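Local atomic coordinates of nigritoxine (Vibrio nigripulchritudo, PDB entry 5M41), a protein that is a bacterial toxin that acts against crustaceans and insects and is built on a new fold. Residues Y81-N85 with R184-H188; I362-V367 with R403-I409; N493-V497 with K507-Y511. All blocks are in the same frame, centred on the assembly; numbering follows the deposited sequence.

Contact 1 (Y81-N85 with R184-H188)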
ATOM      1  N   TYR A  81      43.442 -26.008  -3.576  1.00 38.64           N
ATOM      2  CA  TYR A  81      44.312 -25.406  -2.582  1.00 39.70           C
ATOM      3  C   TYR A  81      43.530 -25.289  -1.299  1.00 40.15           C
ATOM      4  O   TYR A  81      42.299 -25.128  -1.325  1.00 38.62           O
ATOM      5  CB  TYR A  81      44.606 -23.962  -2.980  1.00 41.34           C
ATOM      6  CG  TYR A  81      45.473 -23.718  -4.193  1.00 41.50           C
ATOM      7  CD1 TYR A  81      46.680 -24.391  -4.365  1.00 43.21           C
ATOM      8  CD2 TYR A  81      45.130 -22.740  -5.111  1.00 42.07           C
ATOM      9  CE1 TYR A  81      47.504 -24.133  -5.459  1.00 45.17           C
ATOM     10  CE2 TYR A  81      45.934 -22.471  -6.216  1.00 43.08           C
ATOM     11  CZ  TYR A  81      47.119 -23.165  -6.376  1.00 45.47           C
ATOM     12  OH  TYR A  81      47.922 -22.889  -7.443  1.00 46.36           O
ATOM     13  N   GLY A  82      44.244 -25.269  -0.183  1.00 40.46           N
ATOM     14  CA  GLY A  82      43.663 -24.775   1.075  1.00 37.47           C
ATOM     15  C   GLY A  82      43.513 -23.263   1.039  1.00 36.51           C
ATOM     16  O   GLY A  82      44.092 -22.569   1.860  1.00 36.20           O
ATOM     17  N   ALA A  83      42.719 -22.745   0.098  1.00 34.17           N
ATOM     18  CA  ALA A  83      42.571 -21.306  -0.071  1.00 34.92           C
ATOM     19  C   ALA A  83      41.180 -21.025  -0.616  1.00 34.65           C
ATOM     20  O   ALA A  83      40.790 -21.615  -1.608  1.00 35.45           O
ATOM     21  CB  ALA A  83      43.644 -20.765  -1.034  1.00 33.80           C
ATOM     22  N   THR A  84      40.439 -20.119   0.011  1.00 34.79           N
ATOM     23  CA  THR A  84      39.065 -19.853  -0.413  1.00 34.90           C
ATOM     24  C   THR A  84      39.064 -19.121  -1.765  1.00 34.58           C
ATOM     25  O   THR A  84      39.938 -18.301  -2.018  1.00 35.32           O
ATOM     26  CB  THR A  84      38.360 -19.047   0.674  1.00 34.75           C
ATOM     27  OG1 THR A  84      38.493 -19.741   1.924  1.00 35.00           O
ATOM     28  CG2 THR A  84      36.883 -18.815   0.337  1.00 33.26           C
ATOM     29  N   ASN A  85      38.136 -19.462  -2.653  1.00 34.92           N
ATOM     30  CA  ASN A  85      37.975 -18.747  -3.942  1.00 33.58           C
ATOM     31  C   ASN A  85      39.096 -18.963  -4.960  1.00 33.62           C
ATOM     32  O   ASN A  85      39.168 -18.245  -5.969  1.00 34.93           O
ATOM     33  CB  ASN A  85      37.827 -17.240  -3.709  1.00 33.19           C
ATOM     34  CG  ASN A  85      36.570 -16.892  -2.903  1.00 34.62           C
ATOM     35  OD1 ASN A  85      35.488 -17.439  -3.156  1.00 33.31           O
ATOM     36  ND2 ASN A  85      36.708 -15.974  -1.942  1.00 31.71           N
ATOM     37  N   ARG A 184      35.114 -25.505   0.721  1.00 31.17           N
ATOM     38  CA  ARG A 184      36.204 -24.672   1.262  1.00 30.70           C
ATOM     39  C   ARG A 184      35.691 -23.419   1.982  1.00 30.38           C
ATOM     40  O   ARG A 184      36.151 -23.090   3.065  1.00 31.47           O
ATOM     41  CB  ARG A 184      37.235 -24.328   0.153  1.00 29.96           C
ATOM     42  CG  ARG A 184      38.211 -23.213   0.523  1.00 30.87           C
ATOM     43  CD  ARG A 184      39.128 -23.569   1.689  1.00 31.15           C
ATOM     44  NE  ARG A 184      39.695 -22.350   2.237  1.00 31.90           N
ATOM     45  CZ  ARG A 184      40.687 -22.292   3.113  1.00 32.90           C
ATOM     46  NH1 ARG A 184      41.241 -23.403   3.593  1.00 31.50           N
ATOM     47  NH2 ARG A 184      41.099 -21.101   3.532  1.00 32.97           N
ATOM     48  N   LEU A 185      34.716 -22.730   1.395  1.00 30.85           N
ATOM     49  CA  LEU A 185      34.150 -21.543   2.022  1.00 31.79           C
ATOM     50  C   LEU A 185      33.461 -21.925   3.350  1.00 33.12           C
ATOM     51  O   LEU A 185      33.622 -21.251   4.368  1.00 33.88           O
ATOM     52  CB  LEU A 185      33.193 -20.832   1.038  1.00 31.02           C
ATOM     53  CG  LEU A 185      32.400 -19.630   1.560  1.00 31.67           C
ATOM     54  CD1 LEU A 185      33.392 -18.575   2.078  1.00 30.08           C
ATOM     55  CD2 LEU A 185      31.445 -19.040   0.512  1.00 30.12           C
ATOM     56  N   ASP A 186      32.692 -23.011   3.353  1.00 34.12           N
ATOM     57  CA  ASP A 186      32.060 -23.468   4.599  1.00 33.71           C
ATOM     58  C   ASP A 186      33.120 -23.714   5.694  1.00 33.23           C
ATOM     59  O   ASP A 186      32.963 -23.294   6.827  1.00 32.60           O
ATOM     60  CB  ASP A 186      31.274 -24.766   4.387  1.00 34.99           C
ATOM     61  CG  ASP A 186      29.954 -24.558   3.657  1.00 37.43           C
ATOM     62  OD1 ASP A 186      29.426 -23.423   3.601  1.00 36.48           O
ATOM     63  OD2 ASP A 186      29.447 -25.555   3.113  1.00 39.65           O
ATOM     64  N   TYR A 187      34.195 -24.406   5.345  1.00 31.77           N
ATOM     65  CA  TYR A 187      35.277 -24.633   6.284  1.00 33.04           C
ATOM     66  C   TYR A 187      35.902 -23.339   6.769  1.00 32.33           C
ATOM     67  O   TYR A 187      36.178 -23.178   7.949  1.00 34.41           O
ATOM     68  CB  TYR A 187      36.356 -25.508   5.637  1.00 33.40           C
ATOM     69  CG  TYR A 187      37.639 -25.611   6.437  1.00 34.20           C
ATOM     70  CD1 TYR A 187      37.699 -26.367   7.610  1.00 32.23           C
ATOM     71  CD2 TYR A 187      38.812 -24.989   5.988  1.00 36.16           C
ATOM     72  CE1 TYR A 187      38.891 -26.476   8.336  1.00 32.99           C
ATOM     73  CE2 TYR A 187      40.016 -25.099   6.698  1.00 35.98           C
ATOM     74  CZ  TYR A 187      40.049 -25.855   7.868  1.00 34.53           C
ATOM     75  OH  TYR A 187      41.243 -25.955   8.567  1.00 36.06           O
ATOM     76  N   HIS A 188      36.170 -22.424   5.853  1.00 32.42           N
ATOM     77  CA  HIS A 188      36.780 -21.138   6.221  1.00 33.04           C
ATOM     78  C   HIS A 188      35.928 -20.413   7.228  1.00 34.59           C
ATOM     79  O   HIS A 188      36.400 -19.973   8.298  1.00 37.00           O
ATOM     80  CB  HIS A 188      36.990 -20.303   4.959  1.00 31.79           C
ATOM     81  CG  HIS A 188      37.799 -19.051   5.171  1.00 32.35           C
ATOM     82  ND1 HIS A 188      38.585 -18.531   4.205  1.00 33.17           N
ATOM     83  CD2 HIS A 188      37.913 -18.199   6.274  1.00 33.61           C
ATOM     84  CE1 HIS A 188      39.196 -17.410   4.669  1.00 33.95           C
ATOM     85  NE2 HIS A 188      38.783 -17.204   5.931  1.00 35.09           N
TER

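Contact 2 (I362-V367 with R403-I409)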
ATOM      1  N   ILE A 362       1.759  -3.839  -2.567  1.00 37.27           N
ATOM      2  CA  ILE A 362       0.620  -3.093  -3.071  1.00 39.72           C
ATOM      3  C   ILE A 362      -0.595  -3.536  -2.251  1.00 39.96           C
ATOM      4  O   ILE A 362      -0.892  -4.719  -2.167  1.00 39.86           O
ATOM      5  CB  ILE A 362       0.429  -3.315  -4.597  1.00 42.22           C
ATOM      6  CG1 ILE A 362       1.591  -2.665  -5.379  1.00 40.49           C
ATOM      7  CG2 ILE A 362      -0.902  -2.721  -5.072  1.00 43.02           C
ATOM      8  CD1 ILE A 362       1.683  -3.096  -6.838  1.00 44.37           C
ATOM      9  N   ALA A 363      -1.242  -2.575  -1.586  1.00 38.16           N
ATOM     10  CA  ALA A 363      -2.430  -2.838  -0.819  1.00 38.98           C
ATOM     11  C   ALA A 363      -3.611  -2.302  -1.617  1.00 41.02           C
ATOM     12  O   ALA A 363      -3.401  -1.624  -2.618  1.00 38.96           O
ATOM     13  CB  ALA A 363      -2.347  -2.135   0.538  1.00 39.92           C
ATOM     14  N   GLU A 364      -4.844  -2.591  -1.177  1.00 42.57           N
ATOM     15  CA  GLU A 364      -6.026  -2.001  -1.811  1.00 45.29           C
ATOM     16  C   GLU A 364      -6.026  -0.475  -1.606  1.00 43.22           C
ATOM     17  O   GLU A 364      -6.654   0.266  -2.374  1.00 43.66           O
ATOM     18  CB  GLU A 364      -7.339  -2.608  -1.263  1.00 49.55           C
ATOM     19  CG  GLU A 364      -7.504  -4.129  -1.402  1.00 52.85           C
ATOM     20  CD  GLU A 364      -7.807  -4.617  -2.832  1.00 60.30           C
ATOM     21  OE1 GLU A 364      -7.756  -3.821  -3.808  1.00 59.18           O
ATOM     22  OE2 GLU A 364      -8.107  -5.836  -2.996  1.00 65.88           O
ATOM     23  N   THR A 365      -5.310  -0.023  -0.577  1.00 41.13           N
ATOM     24  CA  THR A 365      -5.329   1.372  -0.158  1.00 40.64           C
ATOM     25  C   THR A 365      -4.067   2.152  -0.515  1.00 39.68           C
ATOM     26  O   THR A 365      -3.982   3.345  -0.232  1.00 41.24           O
ATOM     27  CB  THR A 365      -5.523   1.476   1.358  1.00 40.57           C
ATOM     28  OG1 THR A 365      -4.545   0.654   1.993  1.00 40.52           O
ATOM     29  CG2 THR A 365      -6.947   1.016   1.785  1.00 40.93           C
ATOM     30  N   GLY A 366      -3.078   1.508  -1.130  1.00 38.18           N
ATOM     31  CA  GLY A 366      -1.803   2.195  -1.340  1.00 37.29           C
ATOM     32  C   GLY A 366      -0.603   1.293  -1.558  1.00 36.82           C
ATOM     33  O   GLY A 366      -0.756   0.124  -1.939  1.00 38.02           O
ATOM     34  N   VAL A 367       0.594   1.836  -1.327  1.00 35.20           N
ATOM     35  CA  VAL A 367       1.814   1.060  -1.476  1.00 34.98           C
ATOM     36  C   VAL A 367       2.714   1.200  -0.259  1.00 35.54           C
ATOM     37  O   VAL A 367       2.686   2.214   0.435  1.00 33.19           O
ATOM     38  CB  VAL A 367       2.629   1.419  -2.753  1.00 36.47           C
ATOM     39  CG1 VAL A 367       1.721   1.377  -3.979  1.00 36.88           C
ATOM     40  CG2 VAL A 367       3.261   2.796  -2.619  1.00 38.12           C
ATOM     41  N   ARG A 403      -9.496   4.200  -1.383  1.00 47.72           N
ATOM     42  CA  ARG A 403      -9.365   2.784  -1.689  1.00 49.38           C
ATOM     43  C   ARG A 403      -9.435   2.560  -3.190  1.00 48.23           C
ATOM     44  O   ARG A 403     -10.417   2.055  -3.707  1.00 48.56           O
ATOM     45  CB  ARG A 403     -10.451   2.004  -0.967  1.00 51.44           C
ATOM     46  CG  ARG A 403     -10.260   0.509  -1.024  1.00 55.52           C
ATOM     47  CD  ARG A 403     -11.247  -0.162  -0.097  1.00 57.74           C
ATOM     48  NE  ARG A 403     -10.943  -1.578  -0.077  1.00 66.54           N
ATOM     49  CZ  ARG A 403     -10.295  -2.183   0.914  1.00 69.00           C
ATOM     50  NH1 ARG A 403      -9.917  -1.481   1.981  1.00 66.77           N
ATOM     51  NH2 ARG A 403     -10.042  -3.489   0.835  1.00 72.21           N
ATOM     52  N   PRO A 404      -8.391   2.967  -3.906  1.00 46.72           N
ATOM     53  CA  PRO A 404      -8.443   2.820  -5.346  1.00 48.57           C
ATOM     54  C   PRO A 404      -8.470   1.351  -5.794  1.00 50.34           C
ATOM     55  O   PRO A 404      -8.929   1.058  -6.903  1.00 50.58           O
ATOM     56  CB  PRO A 404      -7.140   3.477  -5.811  1.00 47.97           C
ATOM     57  CG  PRO A 404      -6.712   4.327  -4.685  1.00 47.05           C
ATOM     58  CD  PRO A 404      -7.144   3.603  -3.460  1.00 44.98           C
ATOM     59  N   GLY A 405      -7.980   0.444  -4.944  1.00 49.71           N
ATOM     60  CA  GLY A 405      -7.952  -0.974  -5.284  1.00 49.17           C
ATOM     61  C   GLY A 405      -6.608  -1.377  -5.876  1.00 49.16           C
ATOM     62  O   GLY A 405      -5.943  -0.567  -6.526  1.00 46.58           O
ATOM     63  N   LYS A 406      -6.242  -2.645  -5.678  1.00 49.34           N
ATOM     64  CA  LYS A 406      -4.925  -3.191  -6.069  1.00 51.19           C
ATOM     65  C   LYS A 406      -4.651  -3.092  -7.568  1.00 50.93           C
ATOM     66  O   LYS A 406      -3.566  -2.711  -7.990  1.00 48.96           O
ATOM     67  CB  LYS A 406      -4.811  -4.649  -5.613  1.00 52.50           C
ATOM     68  CG  LYS A 406      -4.479  -4.803  -4.141  1.00 52.47           C
ATOM     69  CD  LYS A 406      -4.176  -6.260  -3.785  1.00 54.65           C
ATOM     70  CE  LYS A 406      -4.143  -6.432  -2.277  1.00 54.55           C
ATOM     71  NZ  LYS A 406      -3.799  -7.822  -1.875  1.00 60.11           N
ATOM     72  N   SER A 407      -5.674  -3.377  -8.356  1.00 52.87           N
ATOM     73  CA  SER A 407      -5.568  -3.354  -9.796  1.00 57.21           C
ATOM     74  C   SER A 407      -5.288  -1.947 -10.353  1.00 56.34           C
ATOM     75  O   SER A 407      -4.350  -1.769 -11.122  1.00 56.30           O
ATOM     76  CB  SER A 407      -6.826  -3.979 -10.401  1.00 62.07           C
ATOM     77  OG  SER A 407      -6.985  -3.568 -11.738  1.00 69.37           O
ATOM     78  N   LYS A 408      -6.079  -0.948  -9.949  1.00 56.33           N
ATOM     79  CA  LYS A 408      -5.807   0.452 -10.326  1.00 55.43           C
ATOM     80  C   LYS A 408      -4.422   0.928  -9.883  1.00 51.54           C
ATOM     81  O   LYS A 408      -3.715   1.587 -10.643  1.00 52.13           O
ATOM     82  CB  LYS A 408      -6.862   1.400  -9.751  1.00 57.01           C
ATOM     83  CG  LYS A 408      -8.070   1.646 -10.653  1.00 62.03           C
ATOM     84  CD  LYS A 408      -9.049   2.580  -9.950  1.00 63.35           C
ATOM     85  CE  LYS A 408     -10.217   2.981 -10.833  1.00 71.43           C
ATOM     86  NZ  LYS A 408     -11.155   1.855 -11.055  1.00 76.32           N
ATOM     87  N   ILE A 409      -4.024   0.597  -8.658  1.00 48.44           N
ATOM     88  CA  ILE A 409      -2.697   1.002  -8.203  1.00 46.53           C
ATOM     89  C   ILE A 409      -1.619   0.329  -9.055  1.00 47.44           C
ATOM     90  O   ILE A 409      -0.714   1.004  -9.566  1.00 47.11           O
ATOM     91  CB  ILE A 409      -2.482   0.734  -6.697  1.00 44.52           C
ATOM     92  CG1 ILE A 409      -3.410   1.646  -5.874  1.00 43.33           C
ATOM     93  CG2 ILE A 409      -1.038   0.963  -6.340  1.00 41.81           C
ATOM     94  CD1 ILE A 409      -3.670   1.178  -4.455  1.00 42.46           C
TER

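Contact 3 (N493-V497 with K507-Y511)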
ATOM      1  N   ASN A 493     -29.745  27.746  11.027  1.00 58.45           N
ATOM      2  CA  ASN A 493     -28.771  26.664  10.992  1.00 58.57           C
ATOM      3  C   ASN A 493     -27.508  27.080  11.729  1.00 59.05           C
ATOM      4  O   ASN A 493     -27.094  28.247  11.661  1.00 61.58           O
ATOM      5  CB  ASN A 493     -28.485  26.199   9.549  1.00 55.70           C
ATOM      6  CG  ASN A 493     -29.621  25.381   8.974  1.00 52.02           C
ATOM      7  OD1 ASN A 493     -30.295  24.661   9.698  1.00 52.65           O
ATOM      8  ND2 ASN A 493     -29.852  25.499   7.673  1.00 51.33           N
ATOM      9  N   VAL A 494     -26.953  26.136  12.483  1.00 57.28           N
ATOM     10  CA  VAL A 494     -25.827  26.387  13.386  1.00 58.77           C
ATOM     11  C   VAL A 494     -24.522  26.414  12.615  1.00 59.89           C
ATOM     12  O   VAL A 494     -24.261  25.546  11.754  1.00 58.47           O
ATOM     13  CB  VAL A 494     -25.761  25.319  14.504  1.00 60.22           C
ATOM     14  CG1 VAL A 494     -24.564  25.547  15.416  1.00 60.84           C
ATOM     15  CG2 VAL A 494     -27.059  25.314  15.310  1.00 58.62           C
ATOM     16  N   SER A 495     -23.693  27.406  12.931  1.00 60.57           N
ATOM     17  CA  SER A 495     -22.400  27.563  12.293  1.00 60.33           C
ATOM     18  C   SER A 495     -21.407  26.531  12.805  1.00 61.82           C
ATOM     19  O   SER A 495     -21.472  26.108  13.963  1.00 61.67           O
ATOM     20  CB  SER A 495     -21.849  28.968  12.507  1.00 62.75           C
ATOM     21  OG  SER A 495     -20.641  29.129  11.777  1.00 62.19           O
ATOM     22  N   GLN A 496     -20.474  26.141  11.936  1.00 61.52           N
ATOM     23  CA  GLN A 496     -19.536  25.107  12.283  1.00 59.05           C
ATOM     24  C   GLN A 496     -18.099  25.447  11.909  1.00 58.82           C
ATOM     25  O   GLN A 496     -17.824  25.961  10.815  1.00 56.98           O
ATOM     26  CB  GLN A 496     -19.991  23.813  11.608  1.00 60.53           C
ATOM     27  CG  GLN A 496     -19.736  22.582  12.432  1.00 61.58           C
ATOM     28  CD  GLN A 496     -20.584  22.497  13.676  1.00 57.97           C
ATOM     29  OE1 GLN A 496     -21.772  22.777  13.653  1.00 62.44           O
ATOM     30  NE2 GLN A 496     -19.981  22.057  14.757  1.00 58.22           N
ATOM     31  N   VAL A 497     -17.167  25.149  12.812  1.00 59.56           N
ATOM     32  CA  VAL A 497     -15.768  25.456  12.544  1.00 59.92           C
ATOM     33  C   VAL A 497     -15.129  24.319  11.745  1.00 59.69           C
ATOM     34  O   VAL A 497     -14.871  23.235  12.268  1.00 60.20           O
ATOM     35  CB  VAL A 497     -14.940  25.757  13.822  1.00 61.95           C
ATOM     36  CG1 VAL A 497     -13.480  25.964  13.455  1.00 63.19           C
ATOM     37  CG2 VAL A 497     -15.467  26.992  14.545  1.00 64.48           C
ATOM     38  N   LYS A 507     -12.259  27.670   8.925  1.00 65.43           N
ATOM     39  CA  LYS A 507     -13.358  28.364   8.253  1.00 62.73           C
ATOM     40  C   LYS A 507     -14.655  28.134   9.016  1.00 62.15           C
ATOM     41  O   LYS A 507     -14.906  27.028   9.525  1.00 59.56           O
ATOM     42  CB  LYS A 507     -13.535  27.867   6.811  1.00 61.54           C
ATOM     43  CG  LYS A 507     -12.341  28.055   5.892  1.00 62.80           C
ATOM     44  CD  LYS A 507     -12.762  27.832   4.449  1.00 61.40           C
ATOM     45  CE  LYS A 507     -11.561  27.672   3.525  1.00 62.29           C
ATOM     46  NZ  LYS A 507     -12.018  27.418   2.126  1.00 56.88           N
ATOM     47  N   ASN A 508     -15.479  29.176   9.075  1.00 59.64           N
ATOM     48  CA  ASN A 508     -16.807  29.092   9.669  1.00 59.75           C
ATOM     49  C   ASN A 508     -17.848  28.836   8.599  1.00 59.42           C
ATOM     50  O   ASN A 508     -18.042  29.666   7.695  1.00 57.88           O
ATOM     51  CB  ASN A 508     -17.152  30.373  10.432  1.00 63.59           C
ATOM     52  CG  ASN A 508     -16.260  30.592  11.628  1.00 66.19           C
ATOM     53  OD1 ASN A 508     -16.062  29.698  12.450  1.00 68.59           O
ATOM     54  ND2 ASN A 508     -15.715  31.786  11.736  1.00 71.18           N
ATOM     55  N   ILE A 509     -18.526  27.692   8.726  1.00 54.46           N
ATOM     56  CA  ILE A 509     -19.458  27.204   7.728  1.00 52.08           C
ATOM     57  C   ILE A 509     -20.877  27.163   8.262  1.00 50.59           C
ATOM     58  O   ILE A 509     -21.122  26.703   9.374  1.00 51.26           O
ATOM     59  CB  ILE A 509     -19.052  25.776   7.268  1.00 50.67           C
ATOM     60  CG1 ILE A 509     -17.549  25.732   6.928  1.00 49.58           C
ATOM     61  CG2 ILE A 509     -19.915  25.311   6.101  1.00 46.37           C
ATOM     62  CD1 ILE A 509     -17.115  26.662   5.805  1.00 49.16           C
ATOM     63  N   THR A 510     -21.810  27.639   7.452  1.00 49.90           N
ATOM     64  CA  THR A 510     -23.219  27.602   7.802  1.00 52.13           C
ATOM     65  C   THR A 510     -23.948  27.109   6.589  1.00 53.54           C
ATOM     66  O   THR A 510     -23.602  27.494   5.461  1.00 55.03           O
ATOM     67  CB  THR A 510     -23.741  29.020   8.167  1.00 54.89           C
ATOM     68  OG1 THR A 510     -23.034  29.471   9.319  1.00 54.64           O
ATOM     69  CG2 THR A 510     -25.255  29.025   8.469  1.00 53.44           C
ATOM     70  N   TYR A 511     -24.948  26.256   6.806  1.00 54.12           N
ATOM     71  CA  TYR A 511     -25.824  25.851   5.726  1.00 54.72           C
ATOM     72  C   TYR A 511     -26.906  26.916   5.489  1.00 57.50           C
ATOM     73  O   TYR A 511     -27.915  26.963   6.197  1.00 59.17           O
ATOM     74  CB  TYR A 511     -26.469  24.500   6.044  1.00 53.88           C
ATOM     75  CG  TYR A 511     -26.560  23.557   4.890  1.00 50.55           C
ATOM     76  CD1 TYR A 511     -26.571  22.180   5.116  1.00 52.56           C
ATOM     77  CD2 TYR A 511     -26.615  24.015   3.575  1.00 51.24           C
ATOM     78  CE1 TYR A 511     -26.649  21.277   4.071  1.00 50.61           C
ATOM     79  CE2 TYR A 511     -26.688  23.116   2.510  1.00 50.00           C
ATOM     80  CZ  TYR A 511     -26.707  21.747   2.780  1.00 51.13           C
ATOM     81  OH  TYR A 511     -26.777  20.824   1.773  1.00 49.68           O
TER
HETATM   82  O   HOH W   1     -25.228  25.065   9.156  1.00 36.44           O
HETATM   83  O   HOH W   2     -20.501  30.261   9.448  1.00 48.26           O
HETATM   84  O   HOH W   3     -18.519  28.356  13.151  1.00 48.51           O

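Contact 1 (Y81-N85 with R184-H188)
A buried polar contact centred on one hydroxyl joins T84, in the loop between strands 77-80 and 86-90, to R184 and H188 of helix 177-191. T84 OG1 receives NE of R184 at 2.9 Å, with an N-H...O angle of 162° and the oxygen 10° out of the guanidinium plane. One helical turn on, ND1 of H188 lies 2.6 Å from T84 OG1, which sits at the edge of the imidazole; either could be the donor. R184 CG stands anti to its own N (chi1 166°), and a bend at chi2 lays the guanidinium beside the loop. There the peptide of G82 and A83 covers one face, A83 N lying 3.6 Å above the plane over its centre. G82 is the centre of an inverse gamma turn in this connection between neighbouring antiparallel strands. R184 NH2 also makes a salt bridge with E135, so two different bonds fix the group's rotation. T84 CG2 meets L185 CD1 at 3.9 Å, and L185 continues this apolar side onto L199, L202 and L203 of helix 195-203. The H188 side chain is about 8 Å from the magnesium ion bound by V189, E192 and D195, too far to be a ligand.

Contact 2 (I362-V367 with R403-I409)
A chi1 of -58° sets E364 CG beside its own backbone N, and a bend at chi2 (-74°) folds the carboxylate back over the first turn of helix 406-415. OE1 of E364 thereby takes the amide of K406 at 2.7 Å; the donor comes from the anti side of the carboxylate and 33° out of its plane. The main chain of the same residue supplies a second bond: G405 N reaches E364 O at 2.9 Å, in the carbonyl plane and on a lone pair. G405 occupies the N-cap position, so a side chain from the turn between strands 359-363 and 366-370 bonds to an amide at the start of the helix, where the helix dipole would probably stabilise its negative charge.

K406 crosses the glutamate at about a right angle, its CG 3.4 Å from E364 OE1, while R403 lays one guanidinium face over E364 CB. Neither is a salt bridge: the lysine touches with a methylene and the guanidinium meets one, while E364 OE2 stays 4.9 Å from R403 NH2 and equally far from K406 NZ.

Deeper in, I409 enters the hairpin with two branches. Its CD1 fits against the backbone, 3.4 Å from A363 O, and its CG2 meets V367 CG1 at 3.7 Å as well as CG2 of I362. Helix 406-415 thus lies against the hairpin of strands 359-363 and 366-370; I413 extends the contact to I362 and V367, while helix 386-396 adds V395 against I409 and P404, and I388 and L392 against V367.

Contact 3 (N493-V497 with K507-Y511)
The N493 side chain reaches across to the main chain of Y511, its ND2 giving a nearly straight bond (167°) to Y511 O at 2.8 Å. With chi1 at -74°, CG lies beside the residue's own N and the amide runs alongside the tyrosine, pointing the same way; the acceptor lies close to the amide plane. The other end of this amide, OD1, is held by N562 N, so both ends fix its rotation. The Y511 ring extends beyond the contact, its OH bonded to R553.

Farther along, Q496 and I509 form an antiparallel hydrogen-bonded pair, Q496 N to I509 O at 2.7 Å and I509 N to Q496 O at 2.8 Å. V497 and N508 follow as a non-hydrogen-bonded pair on the opposite face, where V497 CG2 touches N508 OD1 at 3.5 Å. Together they belong to the beta hairpin of strands 496-500 and 505-515.

A chi1 of -175° swings S495 OG out opposite the residue's own N, toward two waters. One links it to T510 OG1, and the other, 2.6 Å from S495 OG, donates to N508 OD1. T510 OG1 meets the first of these waters, while its CG2 lies near N493 O. A further water accepts from Y511 N and donates to V494 O, 2.8 Å away.

Direct backbone pairing therefore gives way, from Q496 toward N493, to water bridges and then to an asparagine side chain, so the two segments remain joined by polar links beyond the last direct pair.

How the contacts relate
The three contacts follow one another along the chain, each closing before the next opens, and none shares a sheet with another. Contact 1 ties a loop of the five-stranded sheet to helix 177-191; contact 2 sets helix 406-415 on a hairpin of a second antiparallel sheet; contact 3 lies within a later, four-stranded one. Contact 2 is near the middle, its centre about 6 Å from that of the chain. Centres of contacts 1 and 2 are about 48 Å apart, those of 2 and 3 about 35 Å, and those of 1 and 3 about 78 Å, on opposite sides of the chain's centre. These spacings are consistent with an elongated chain in which the three contacts belong to separate regions.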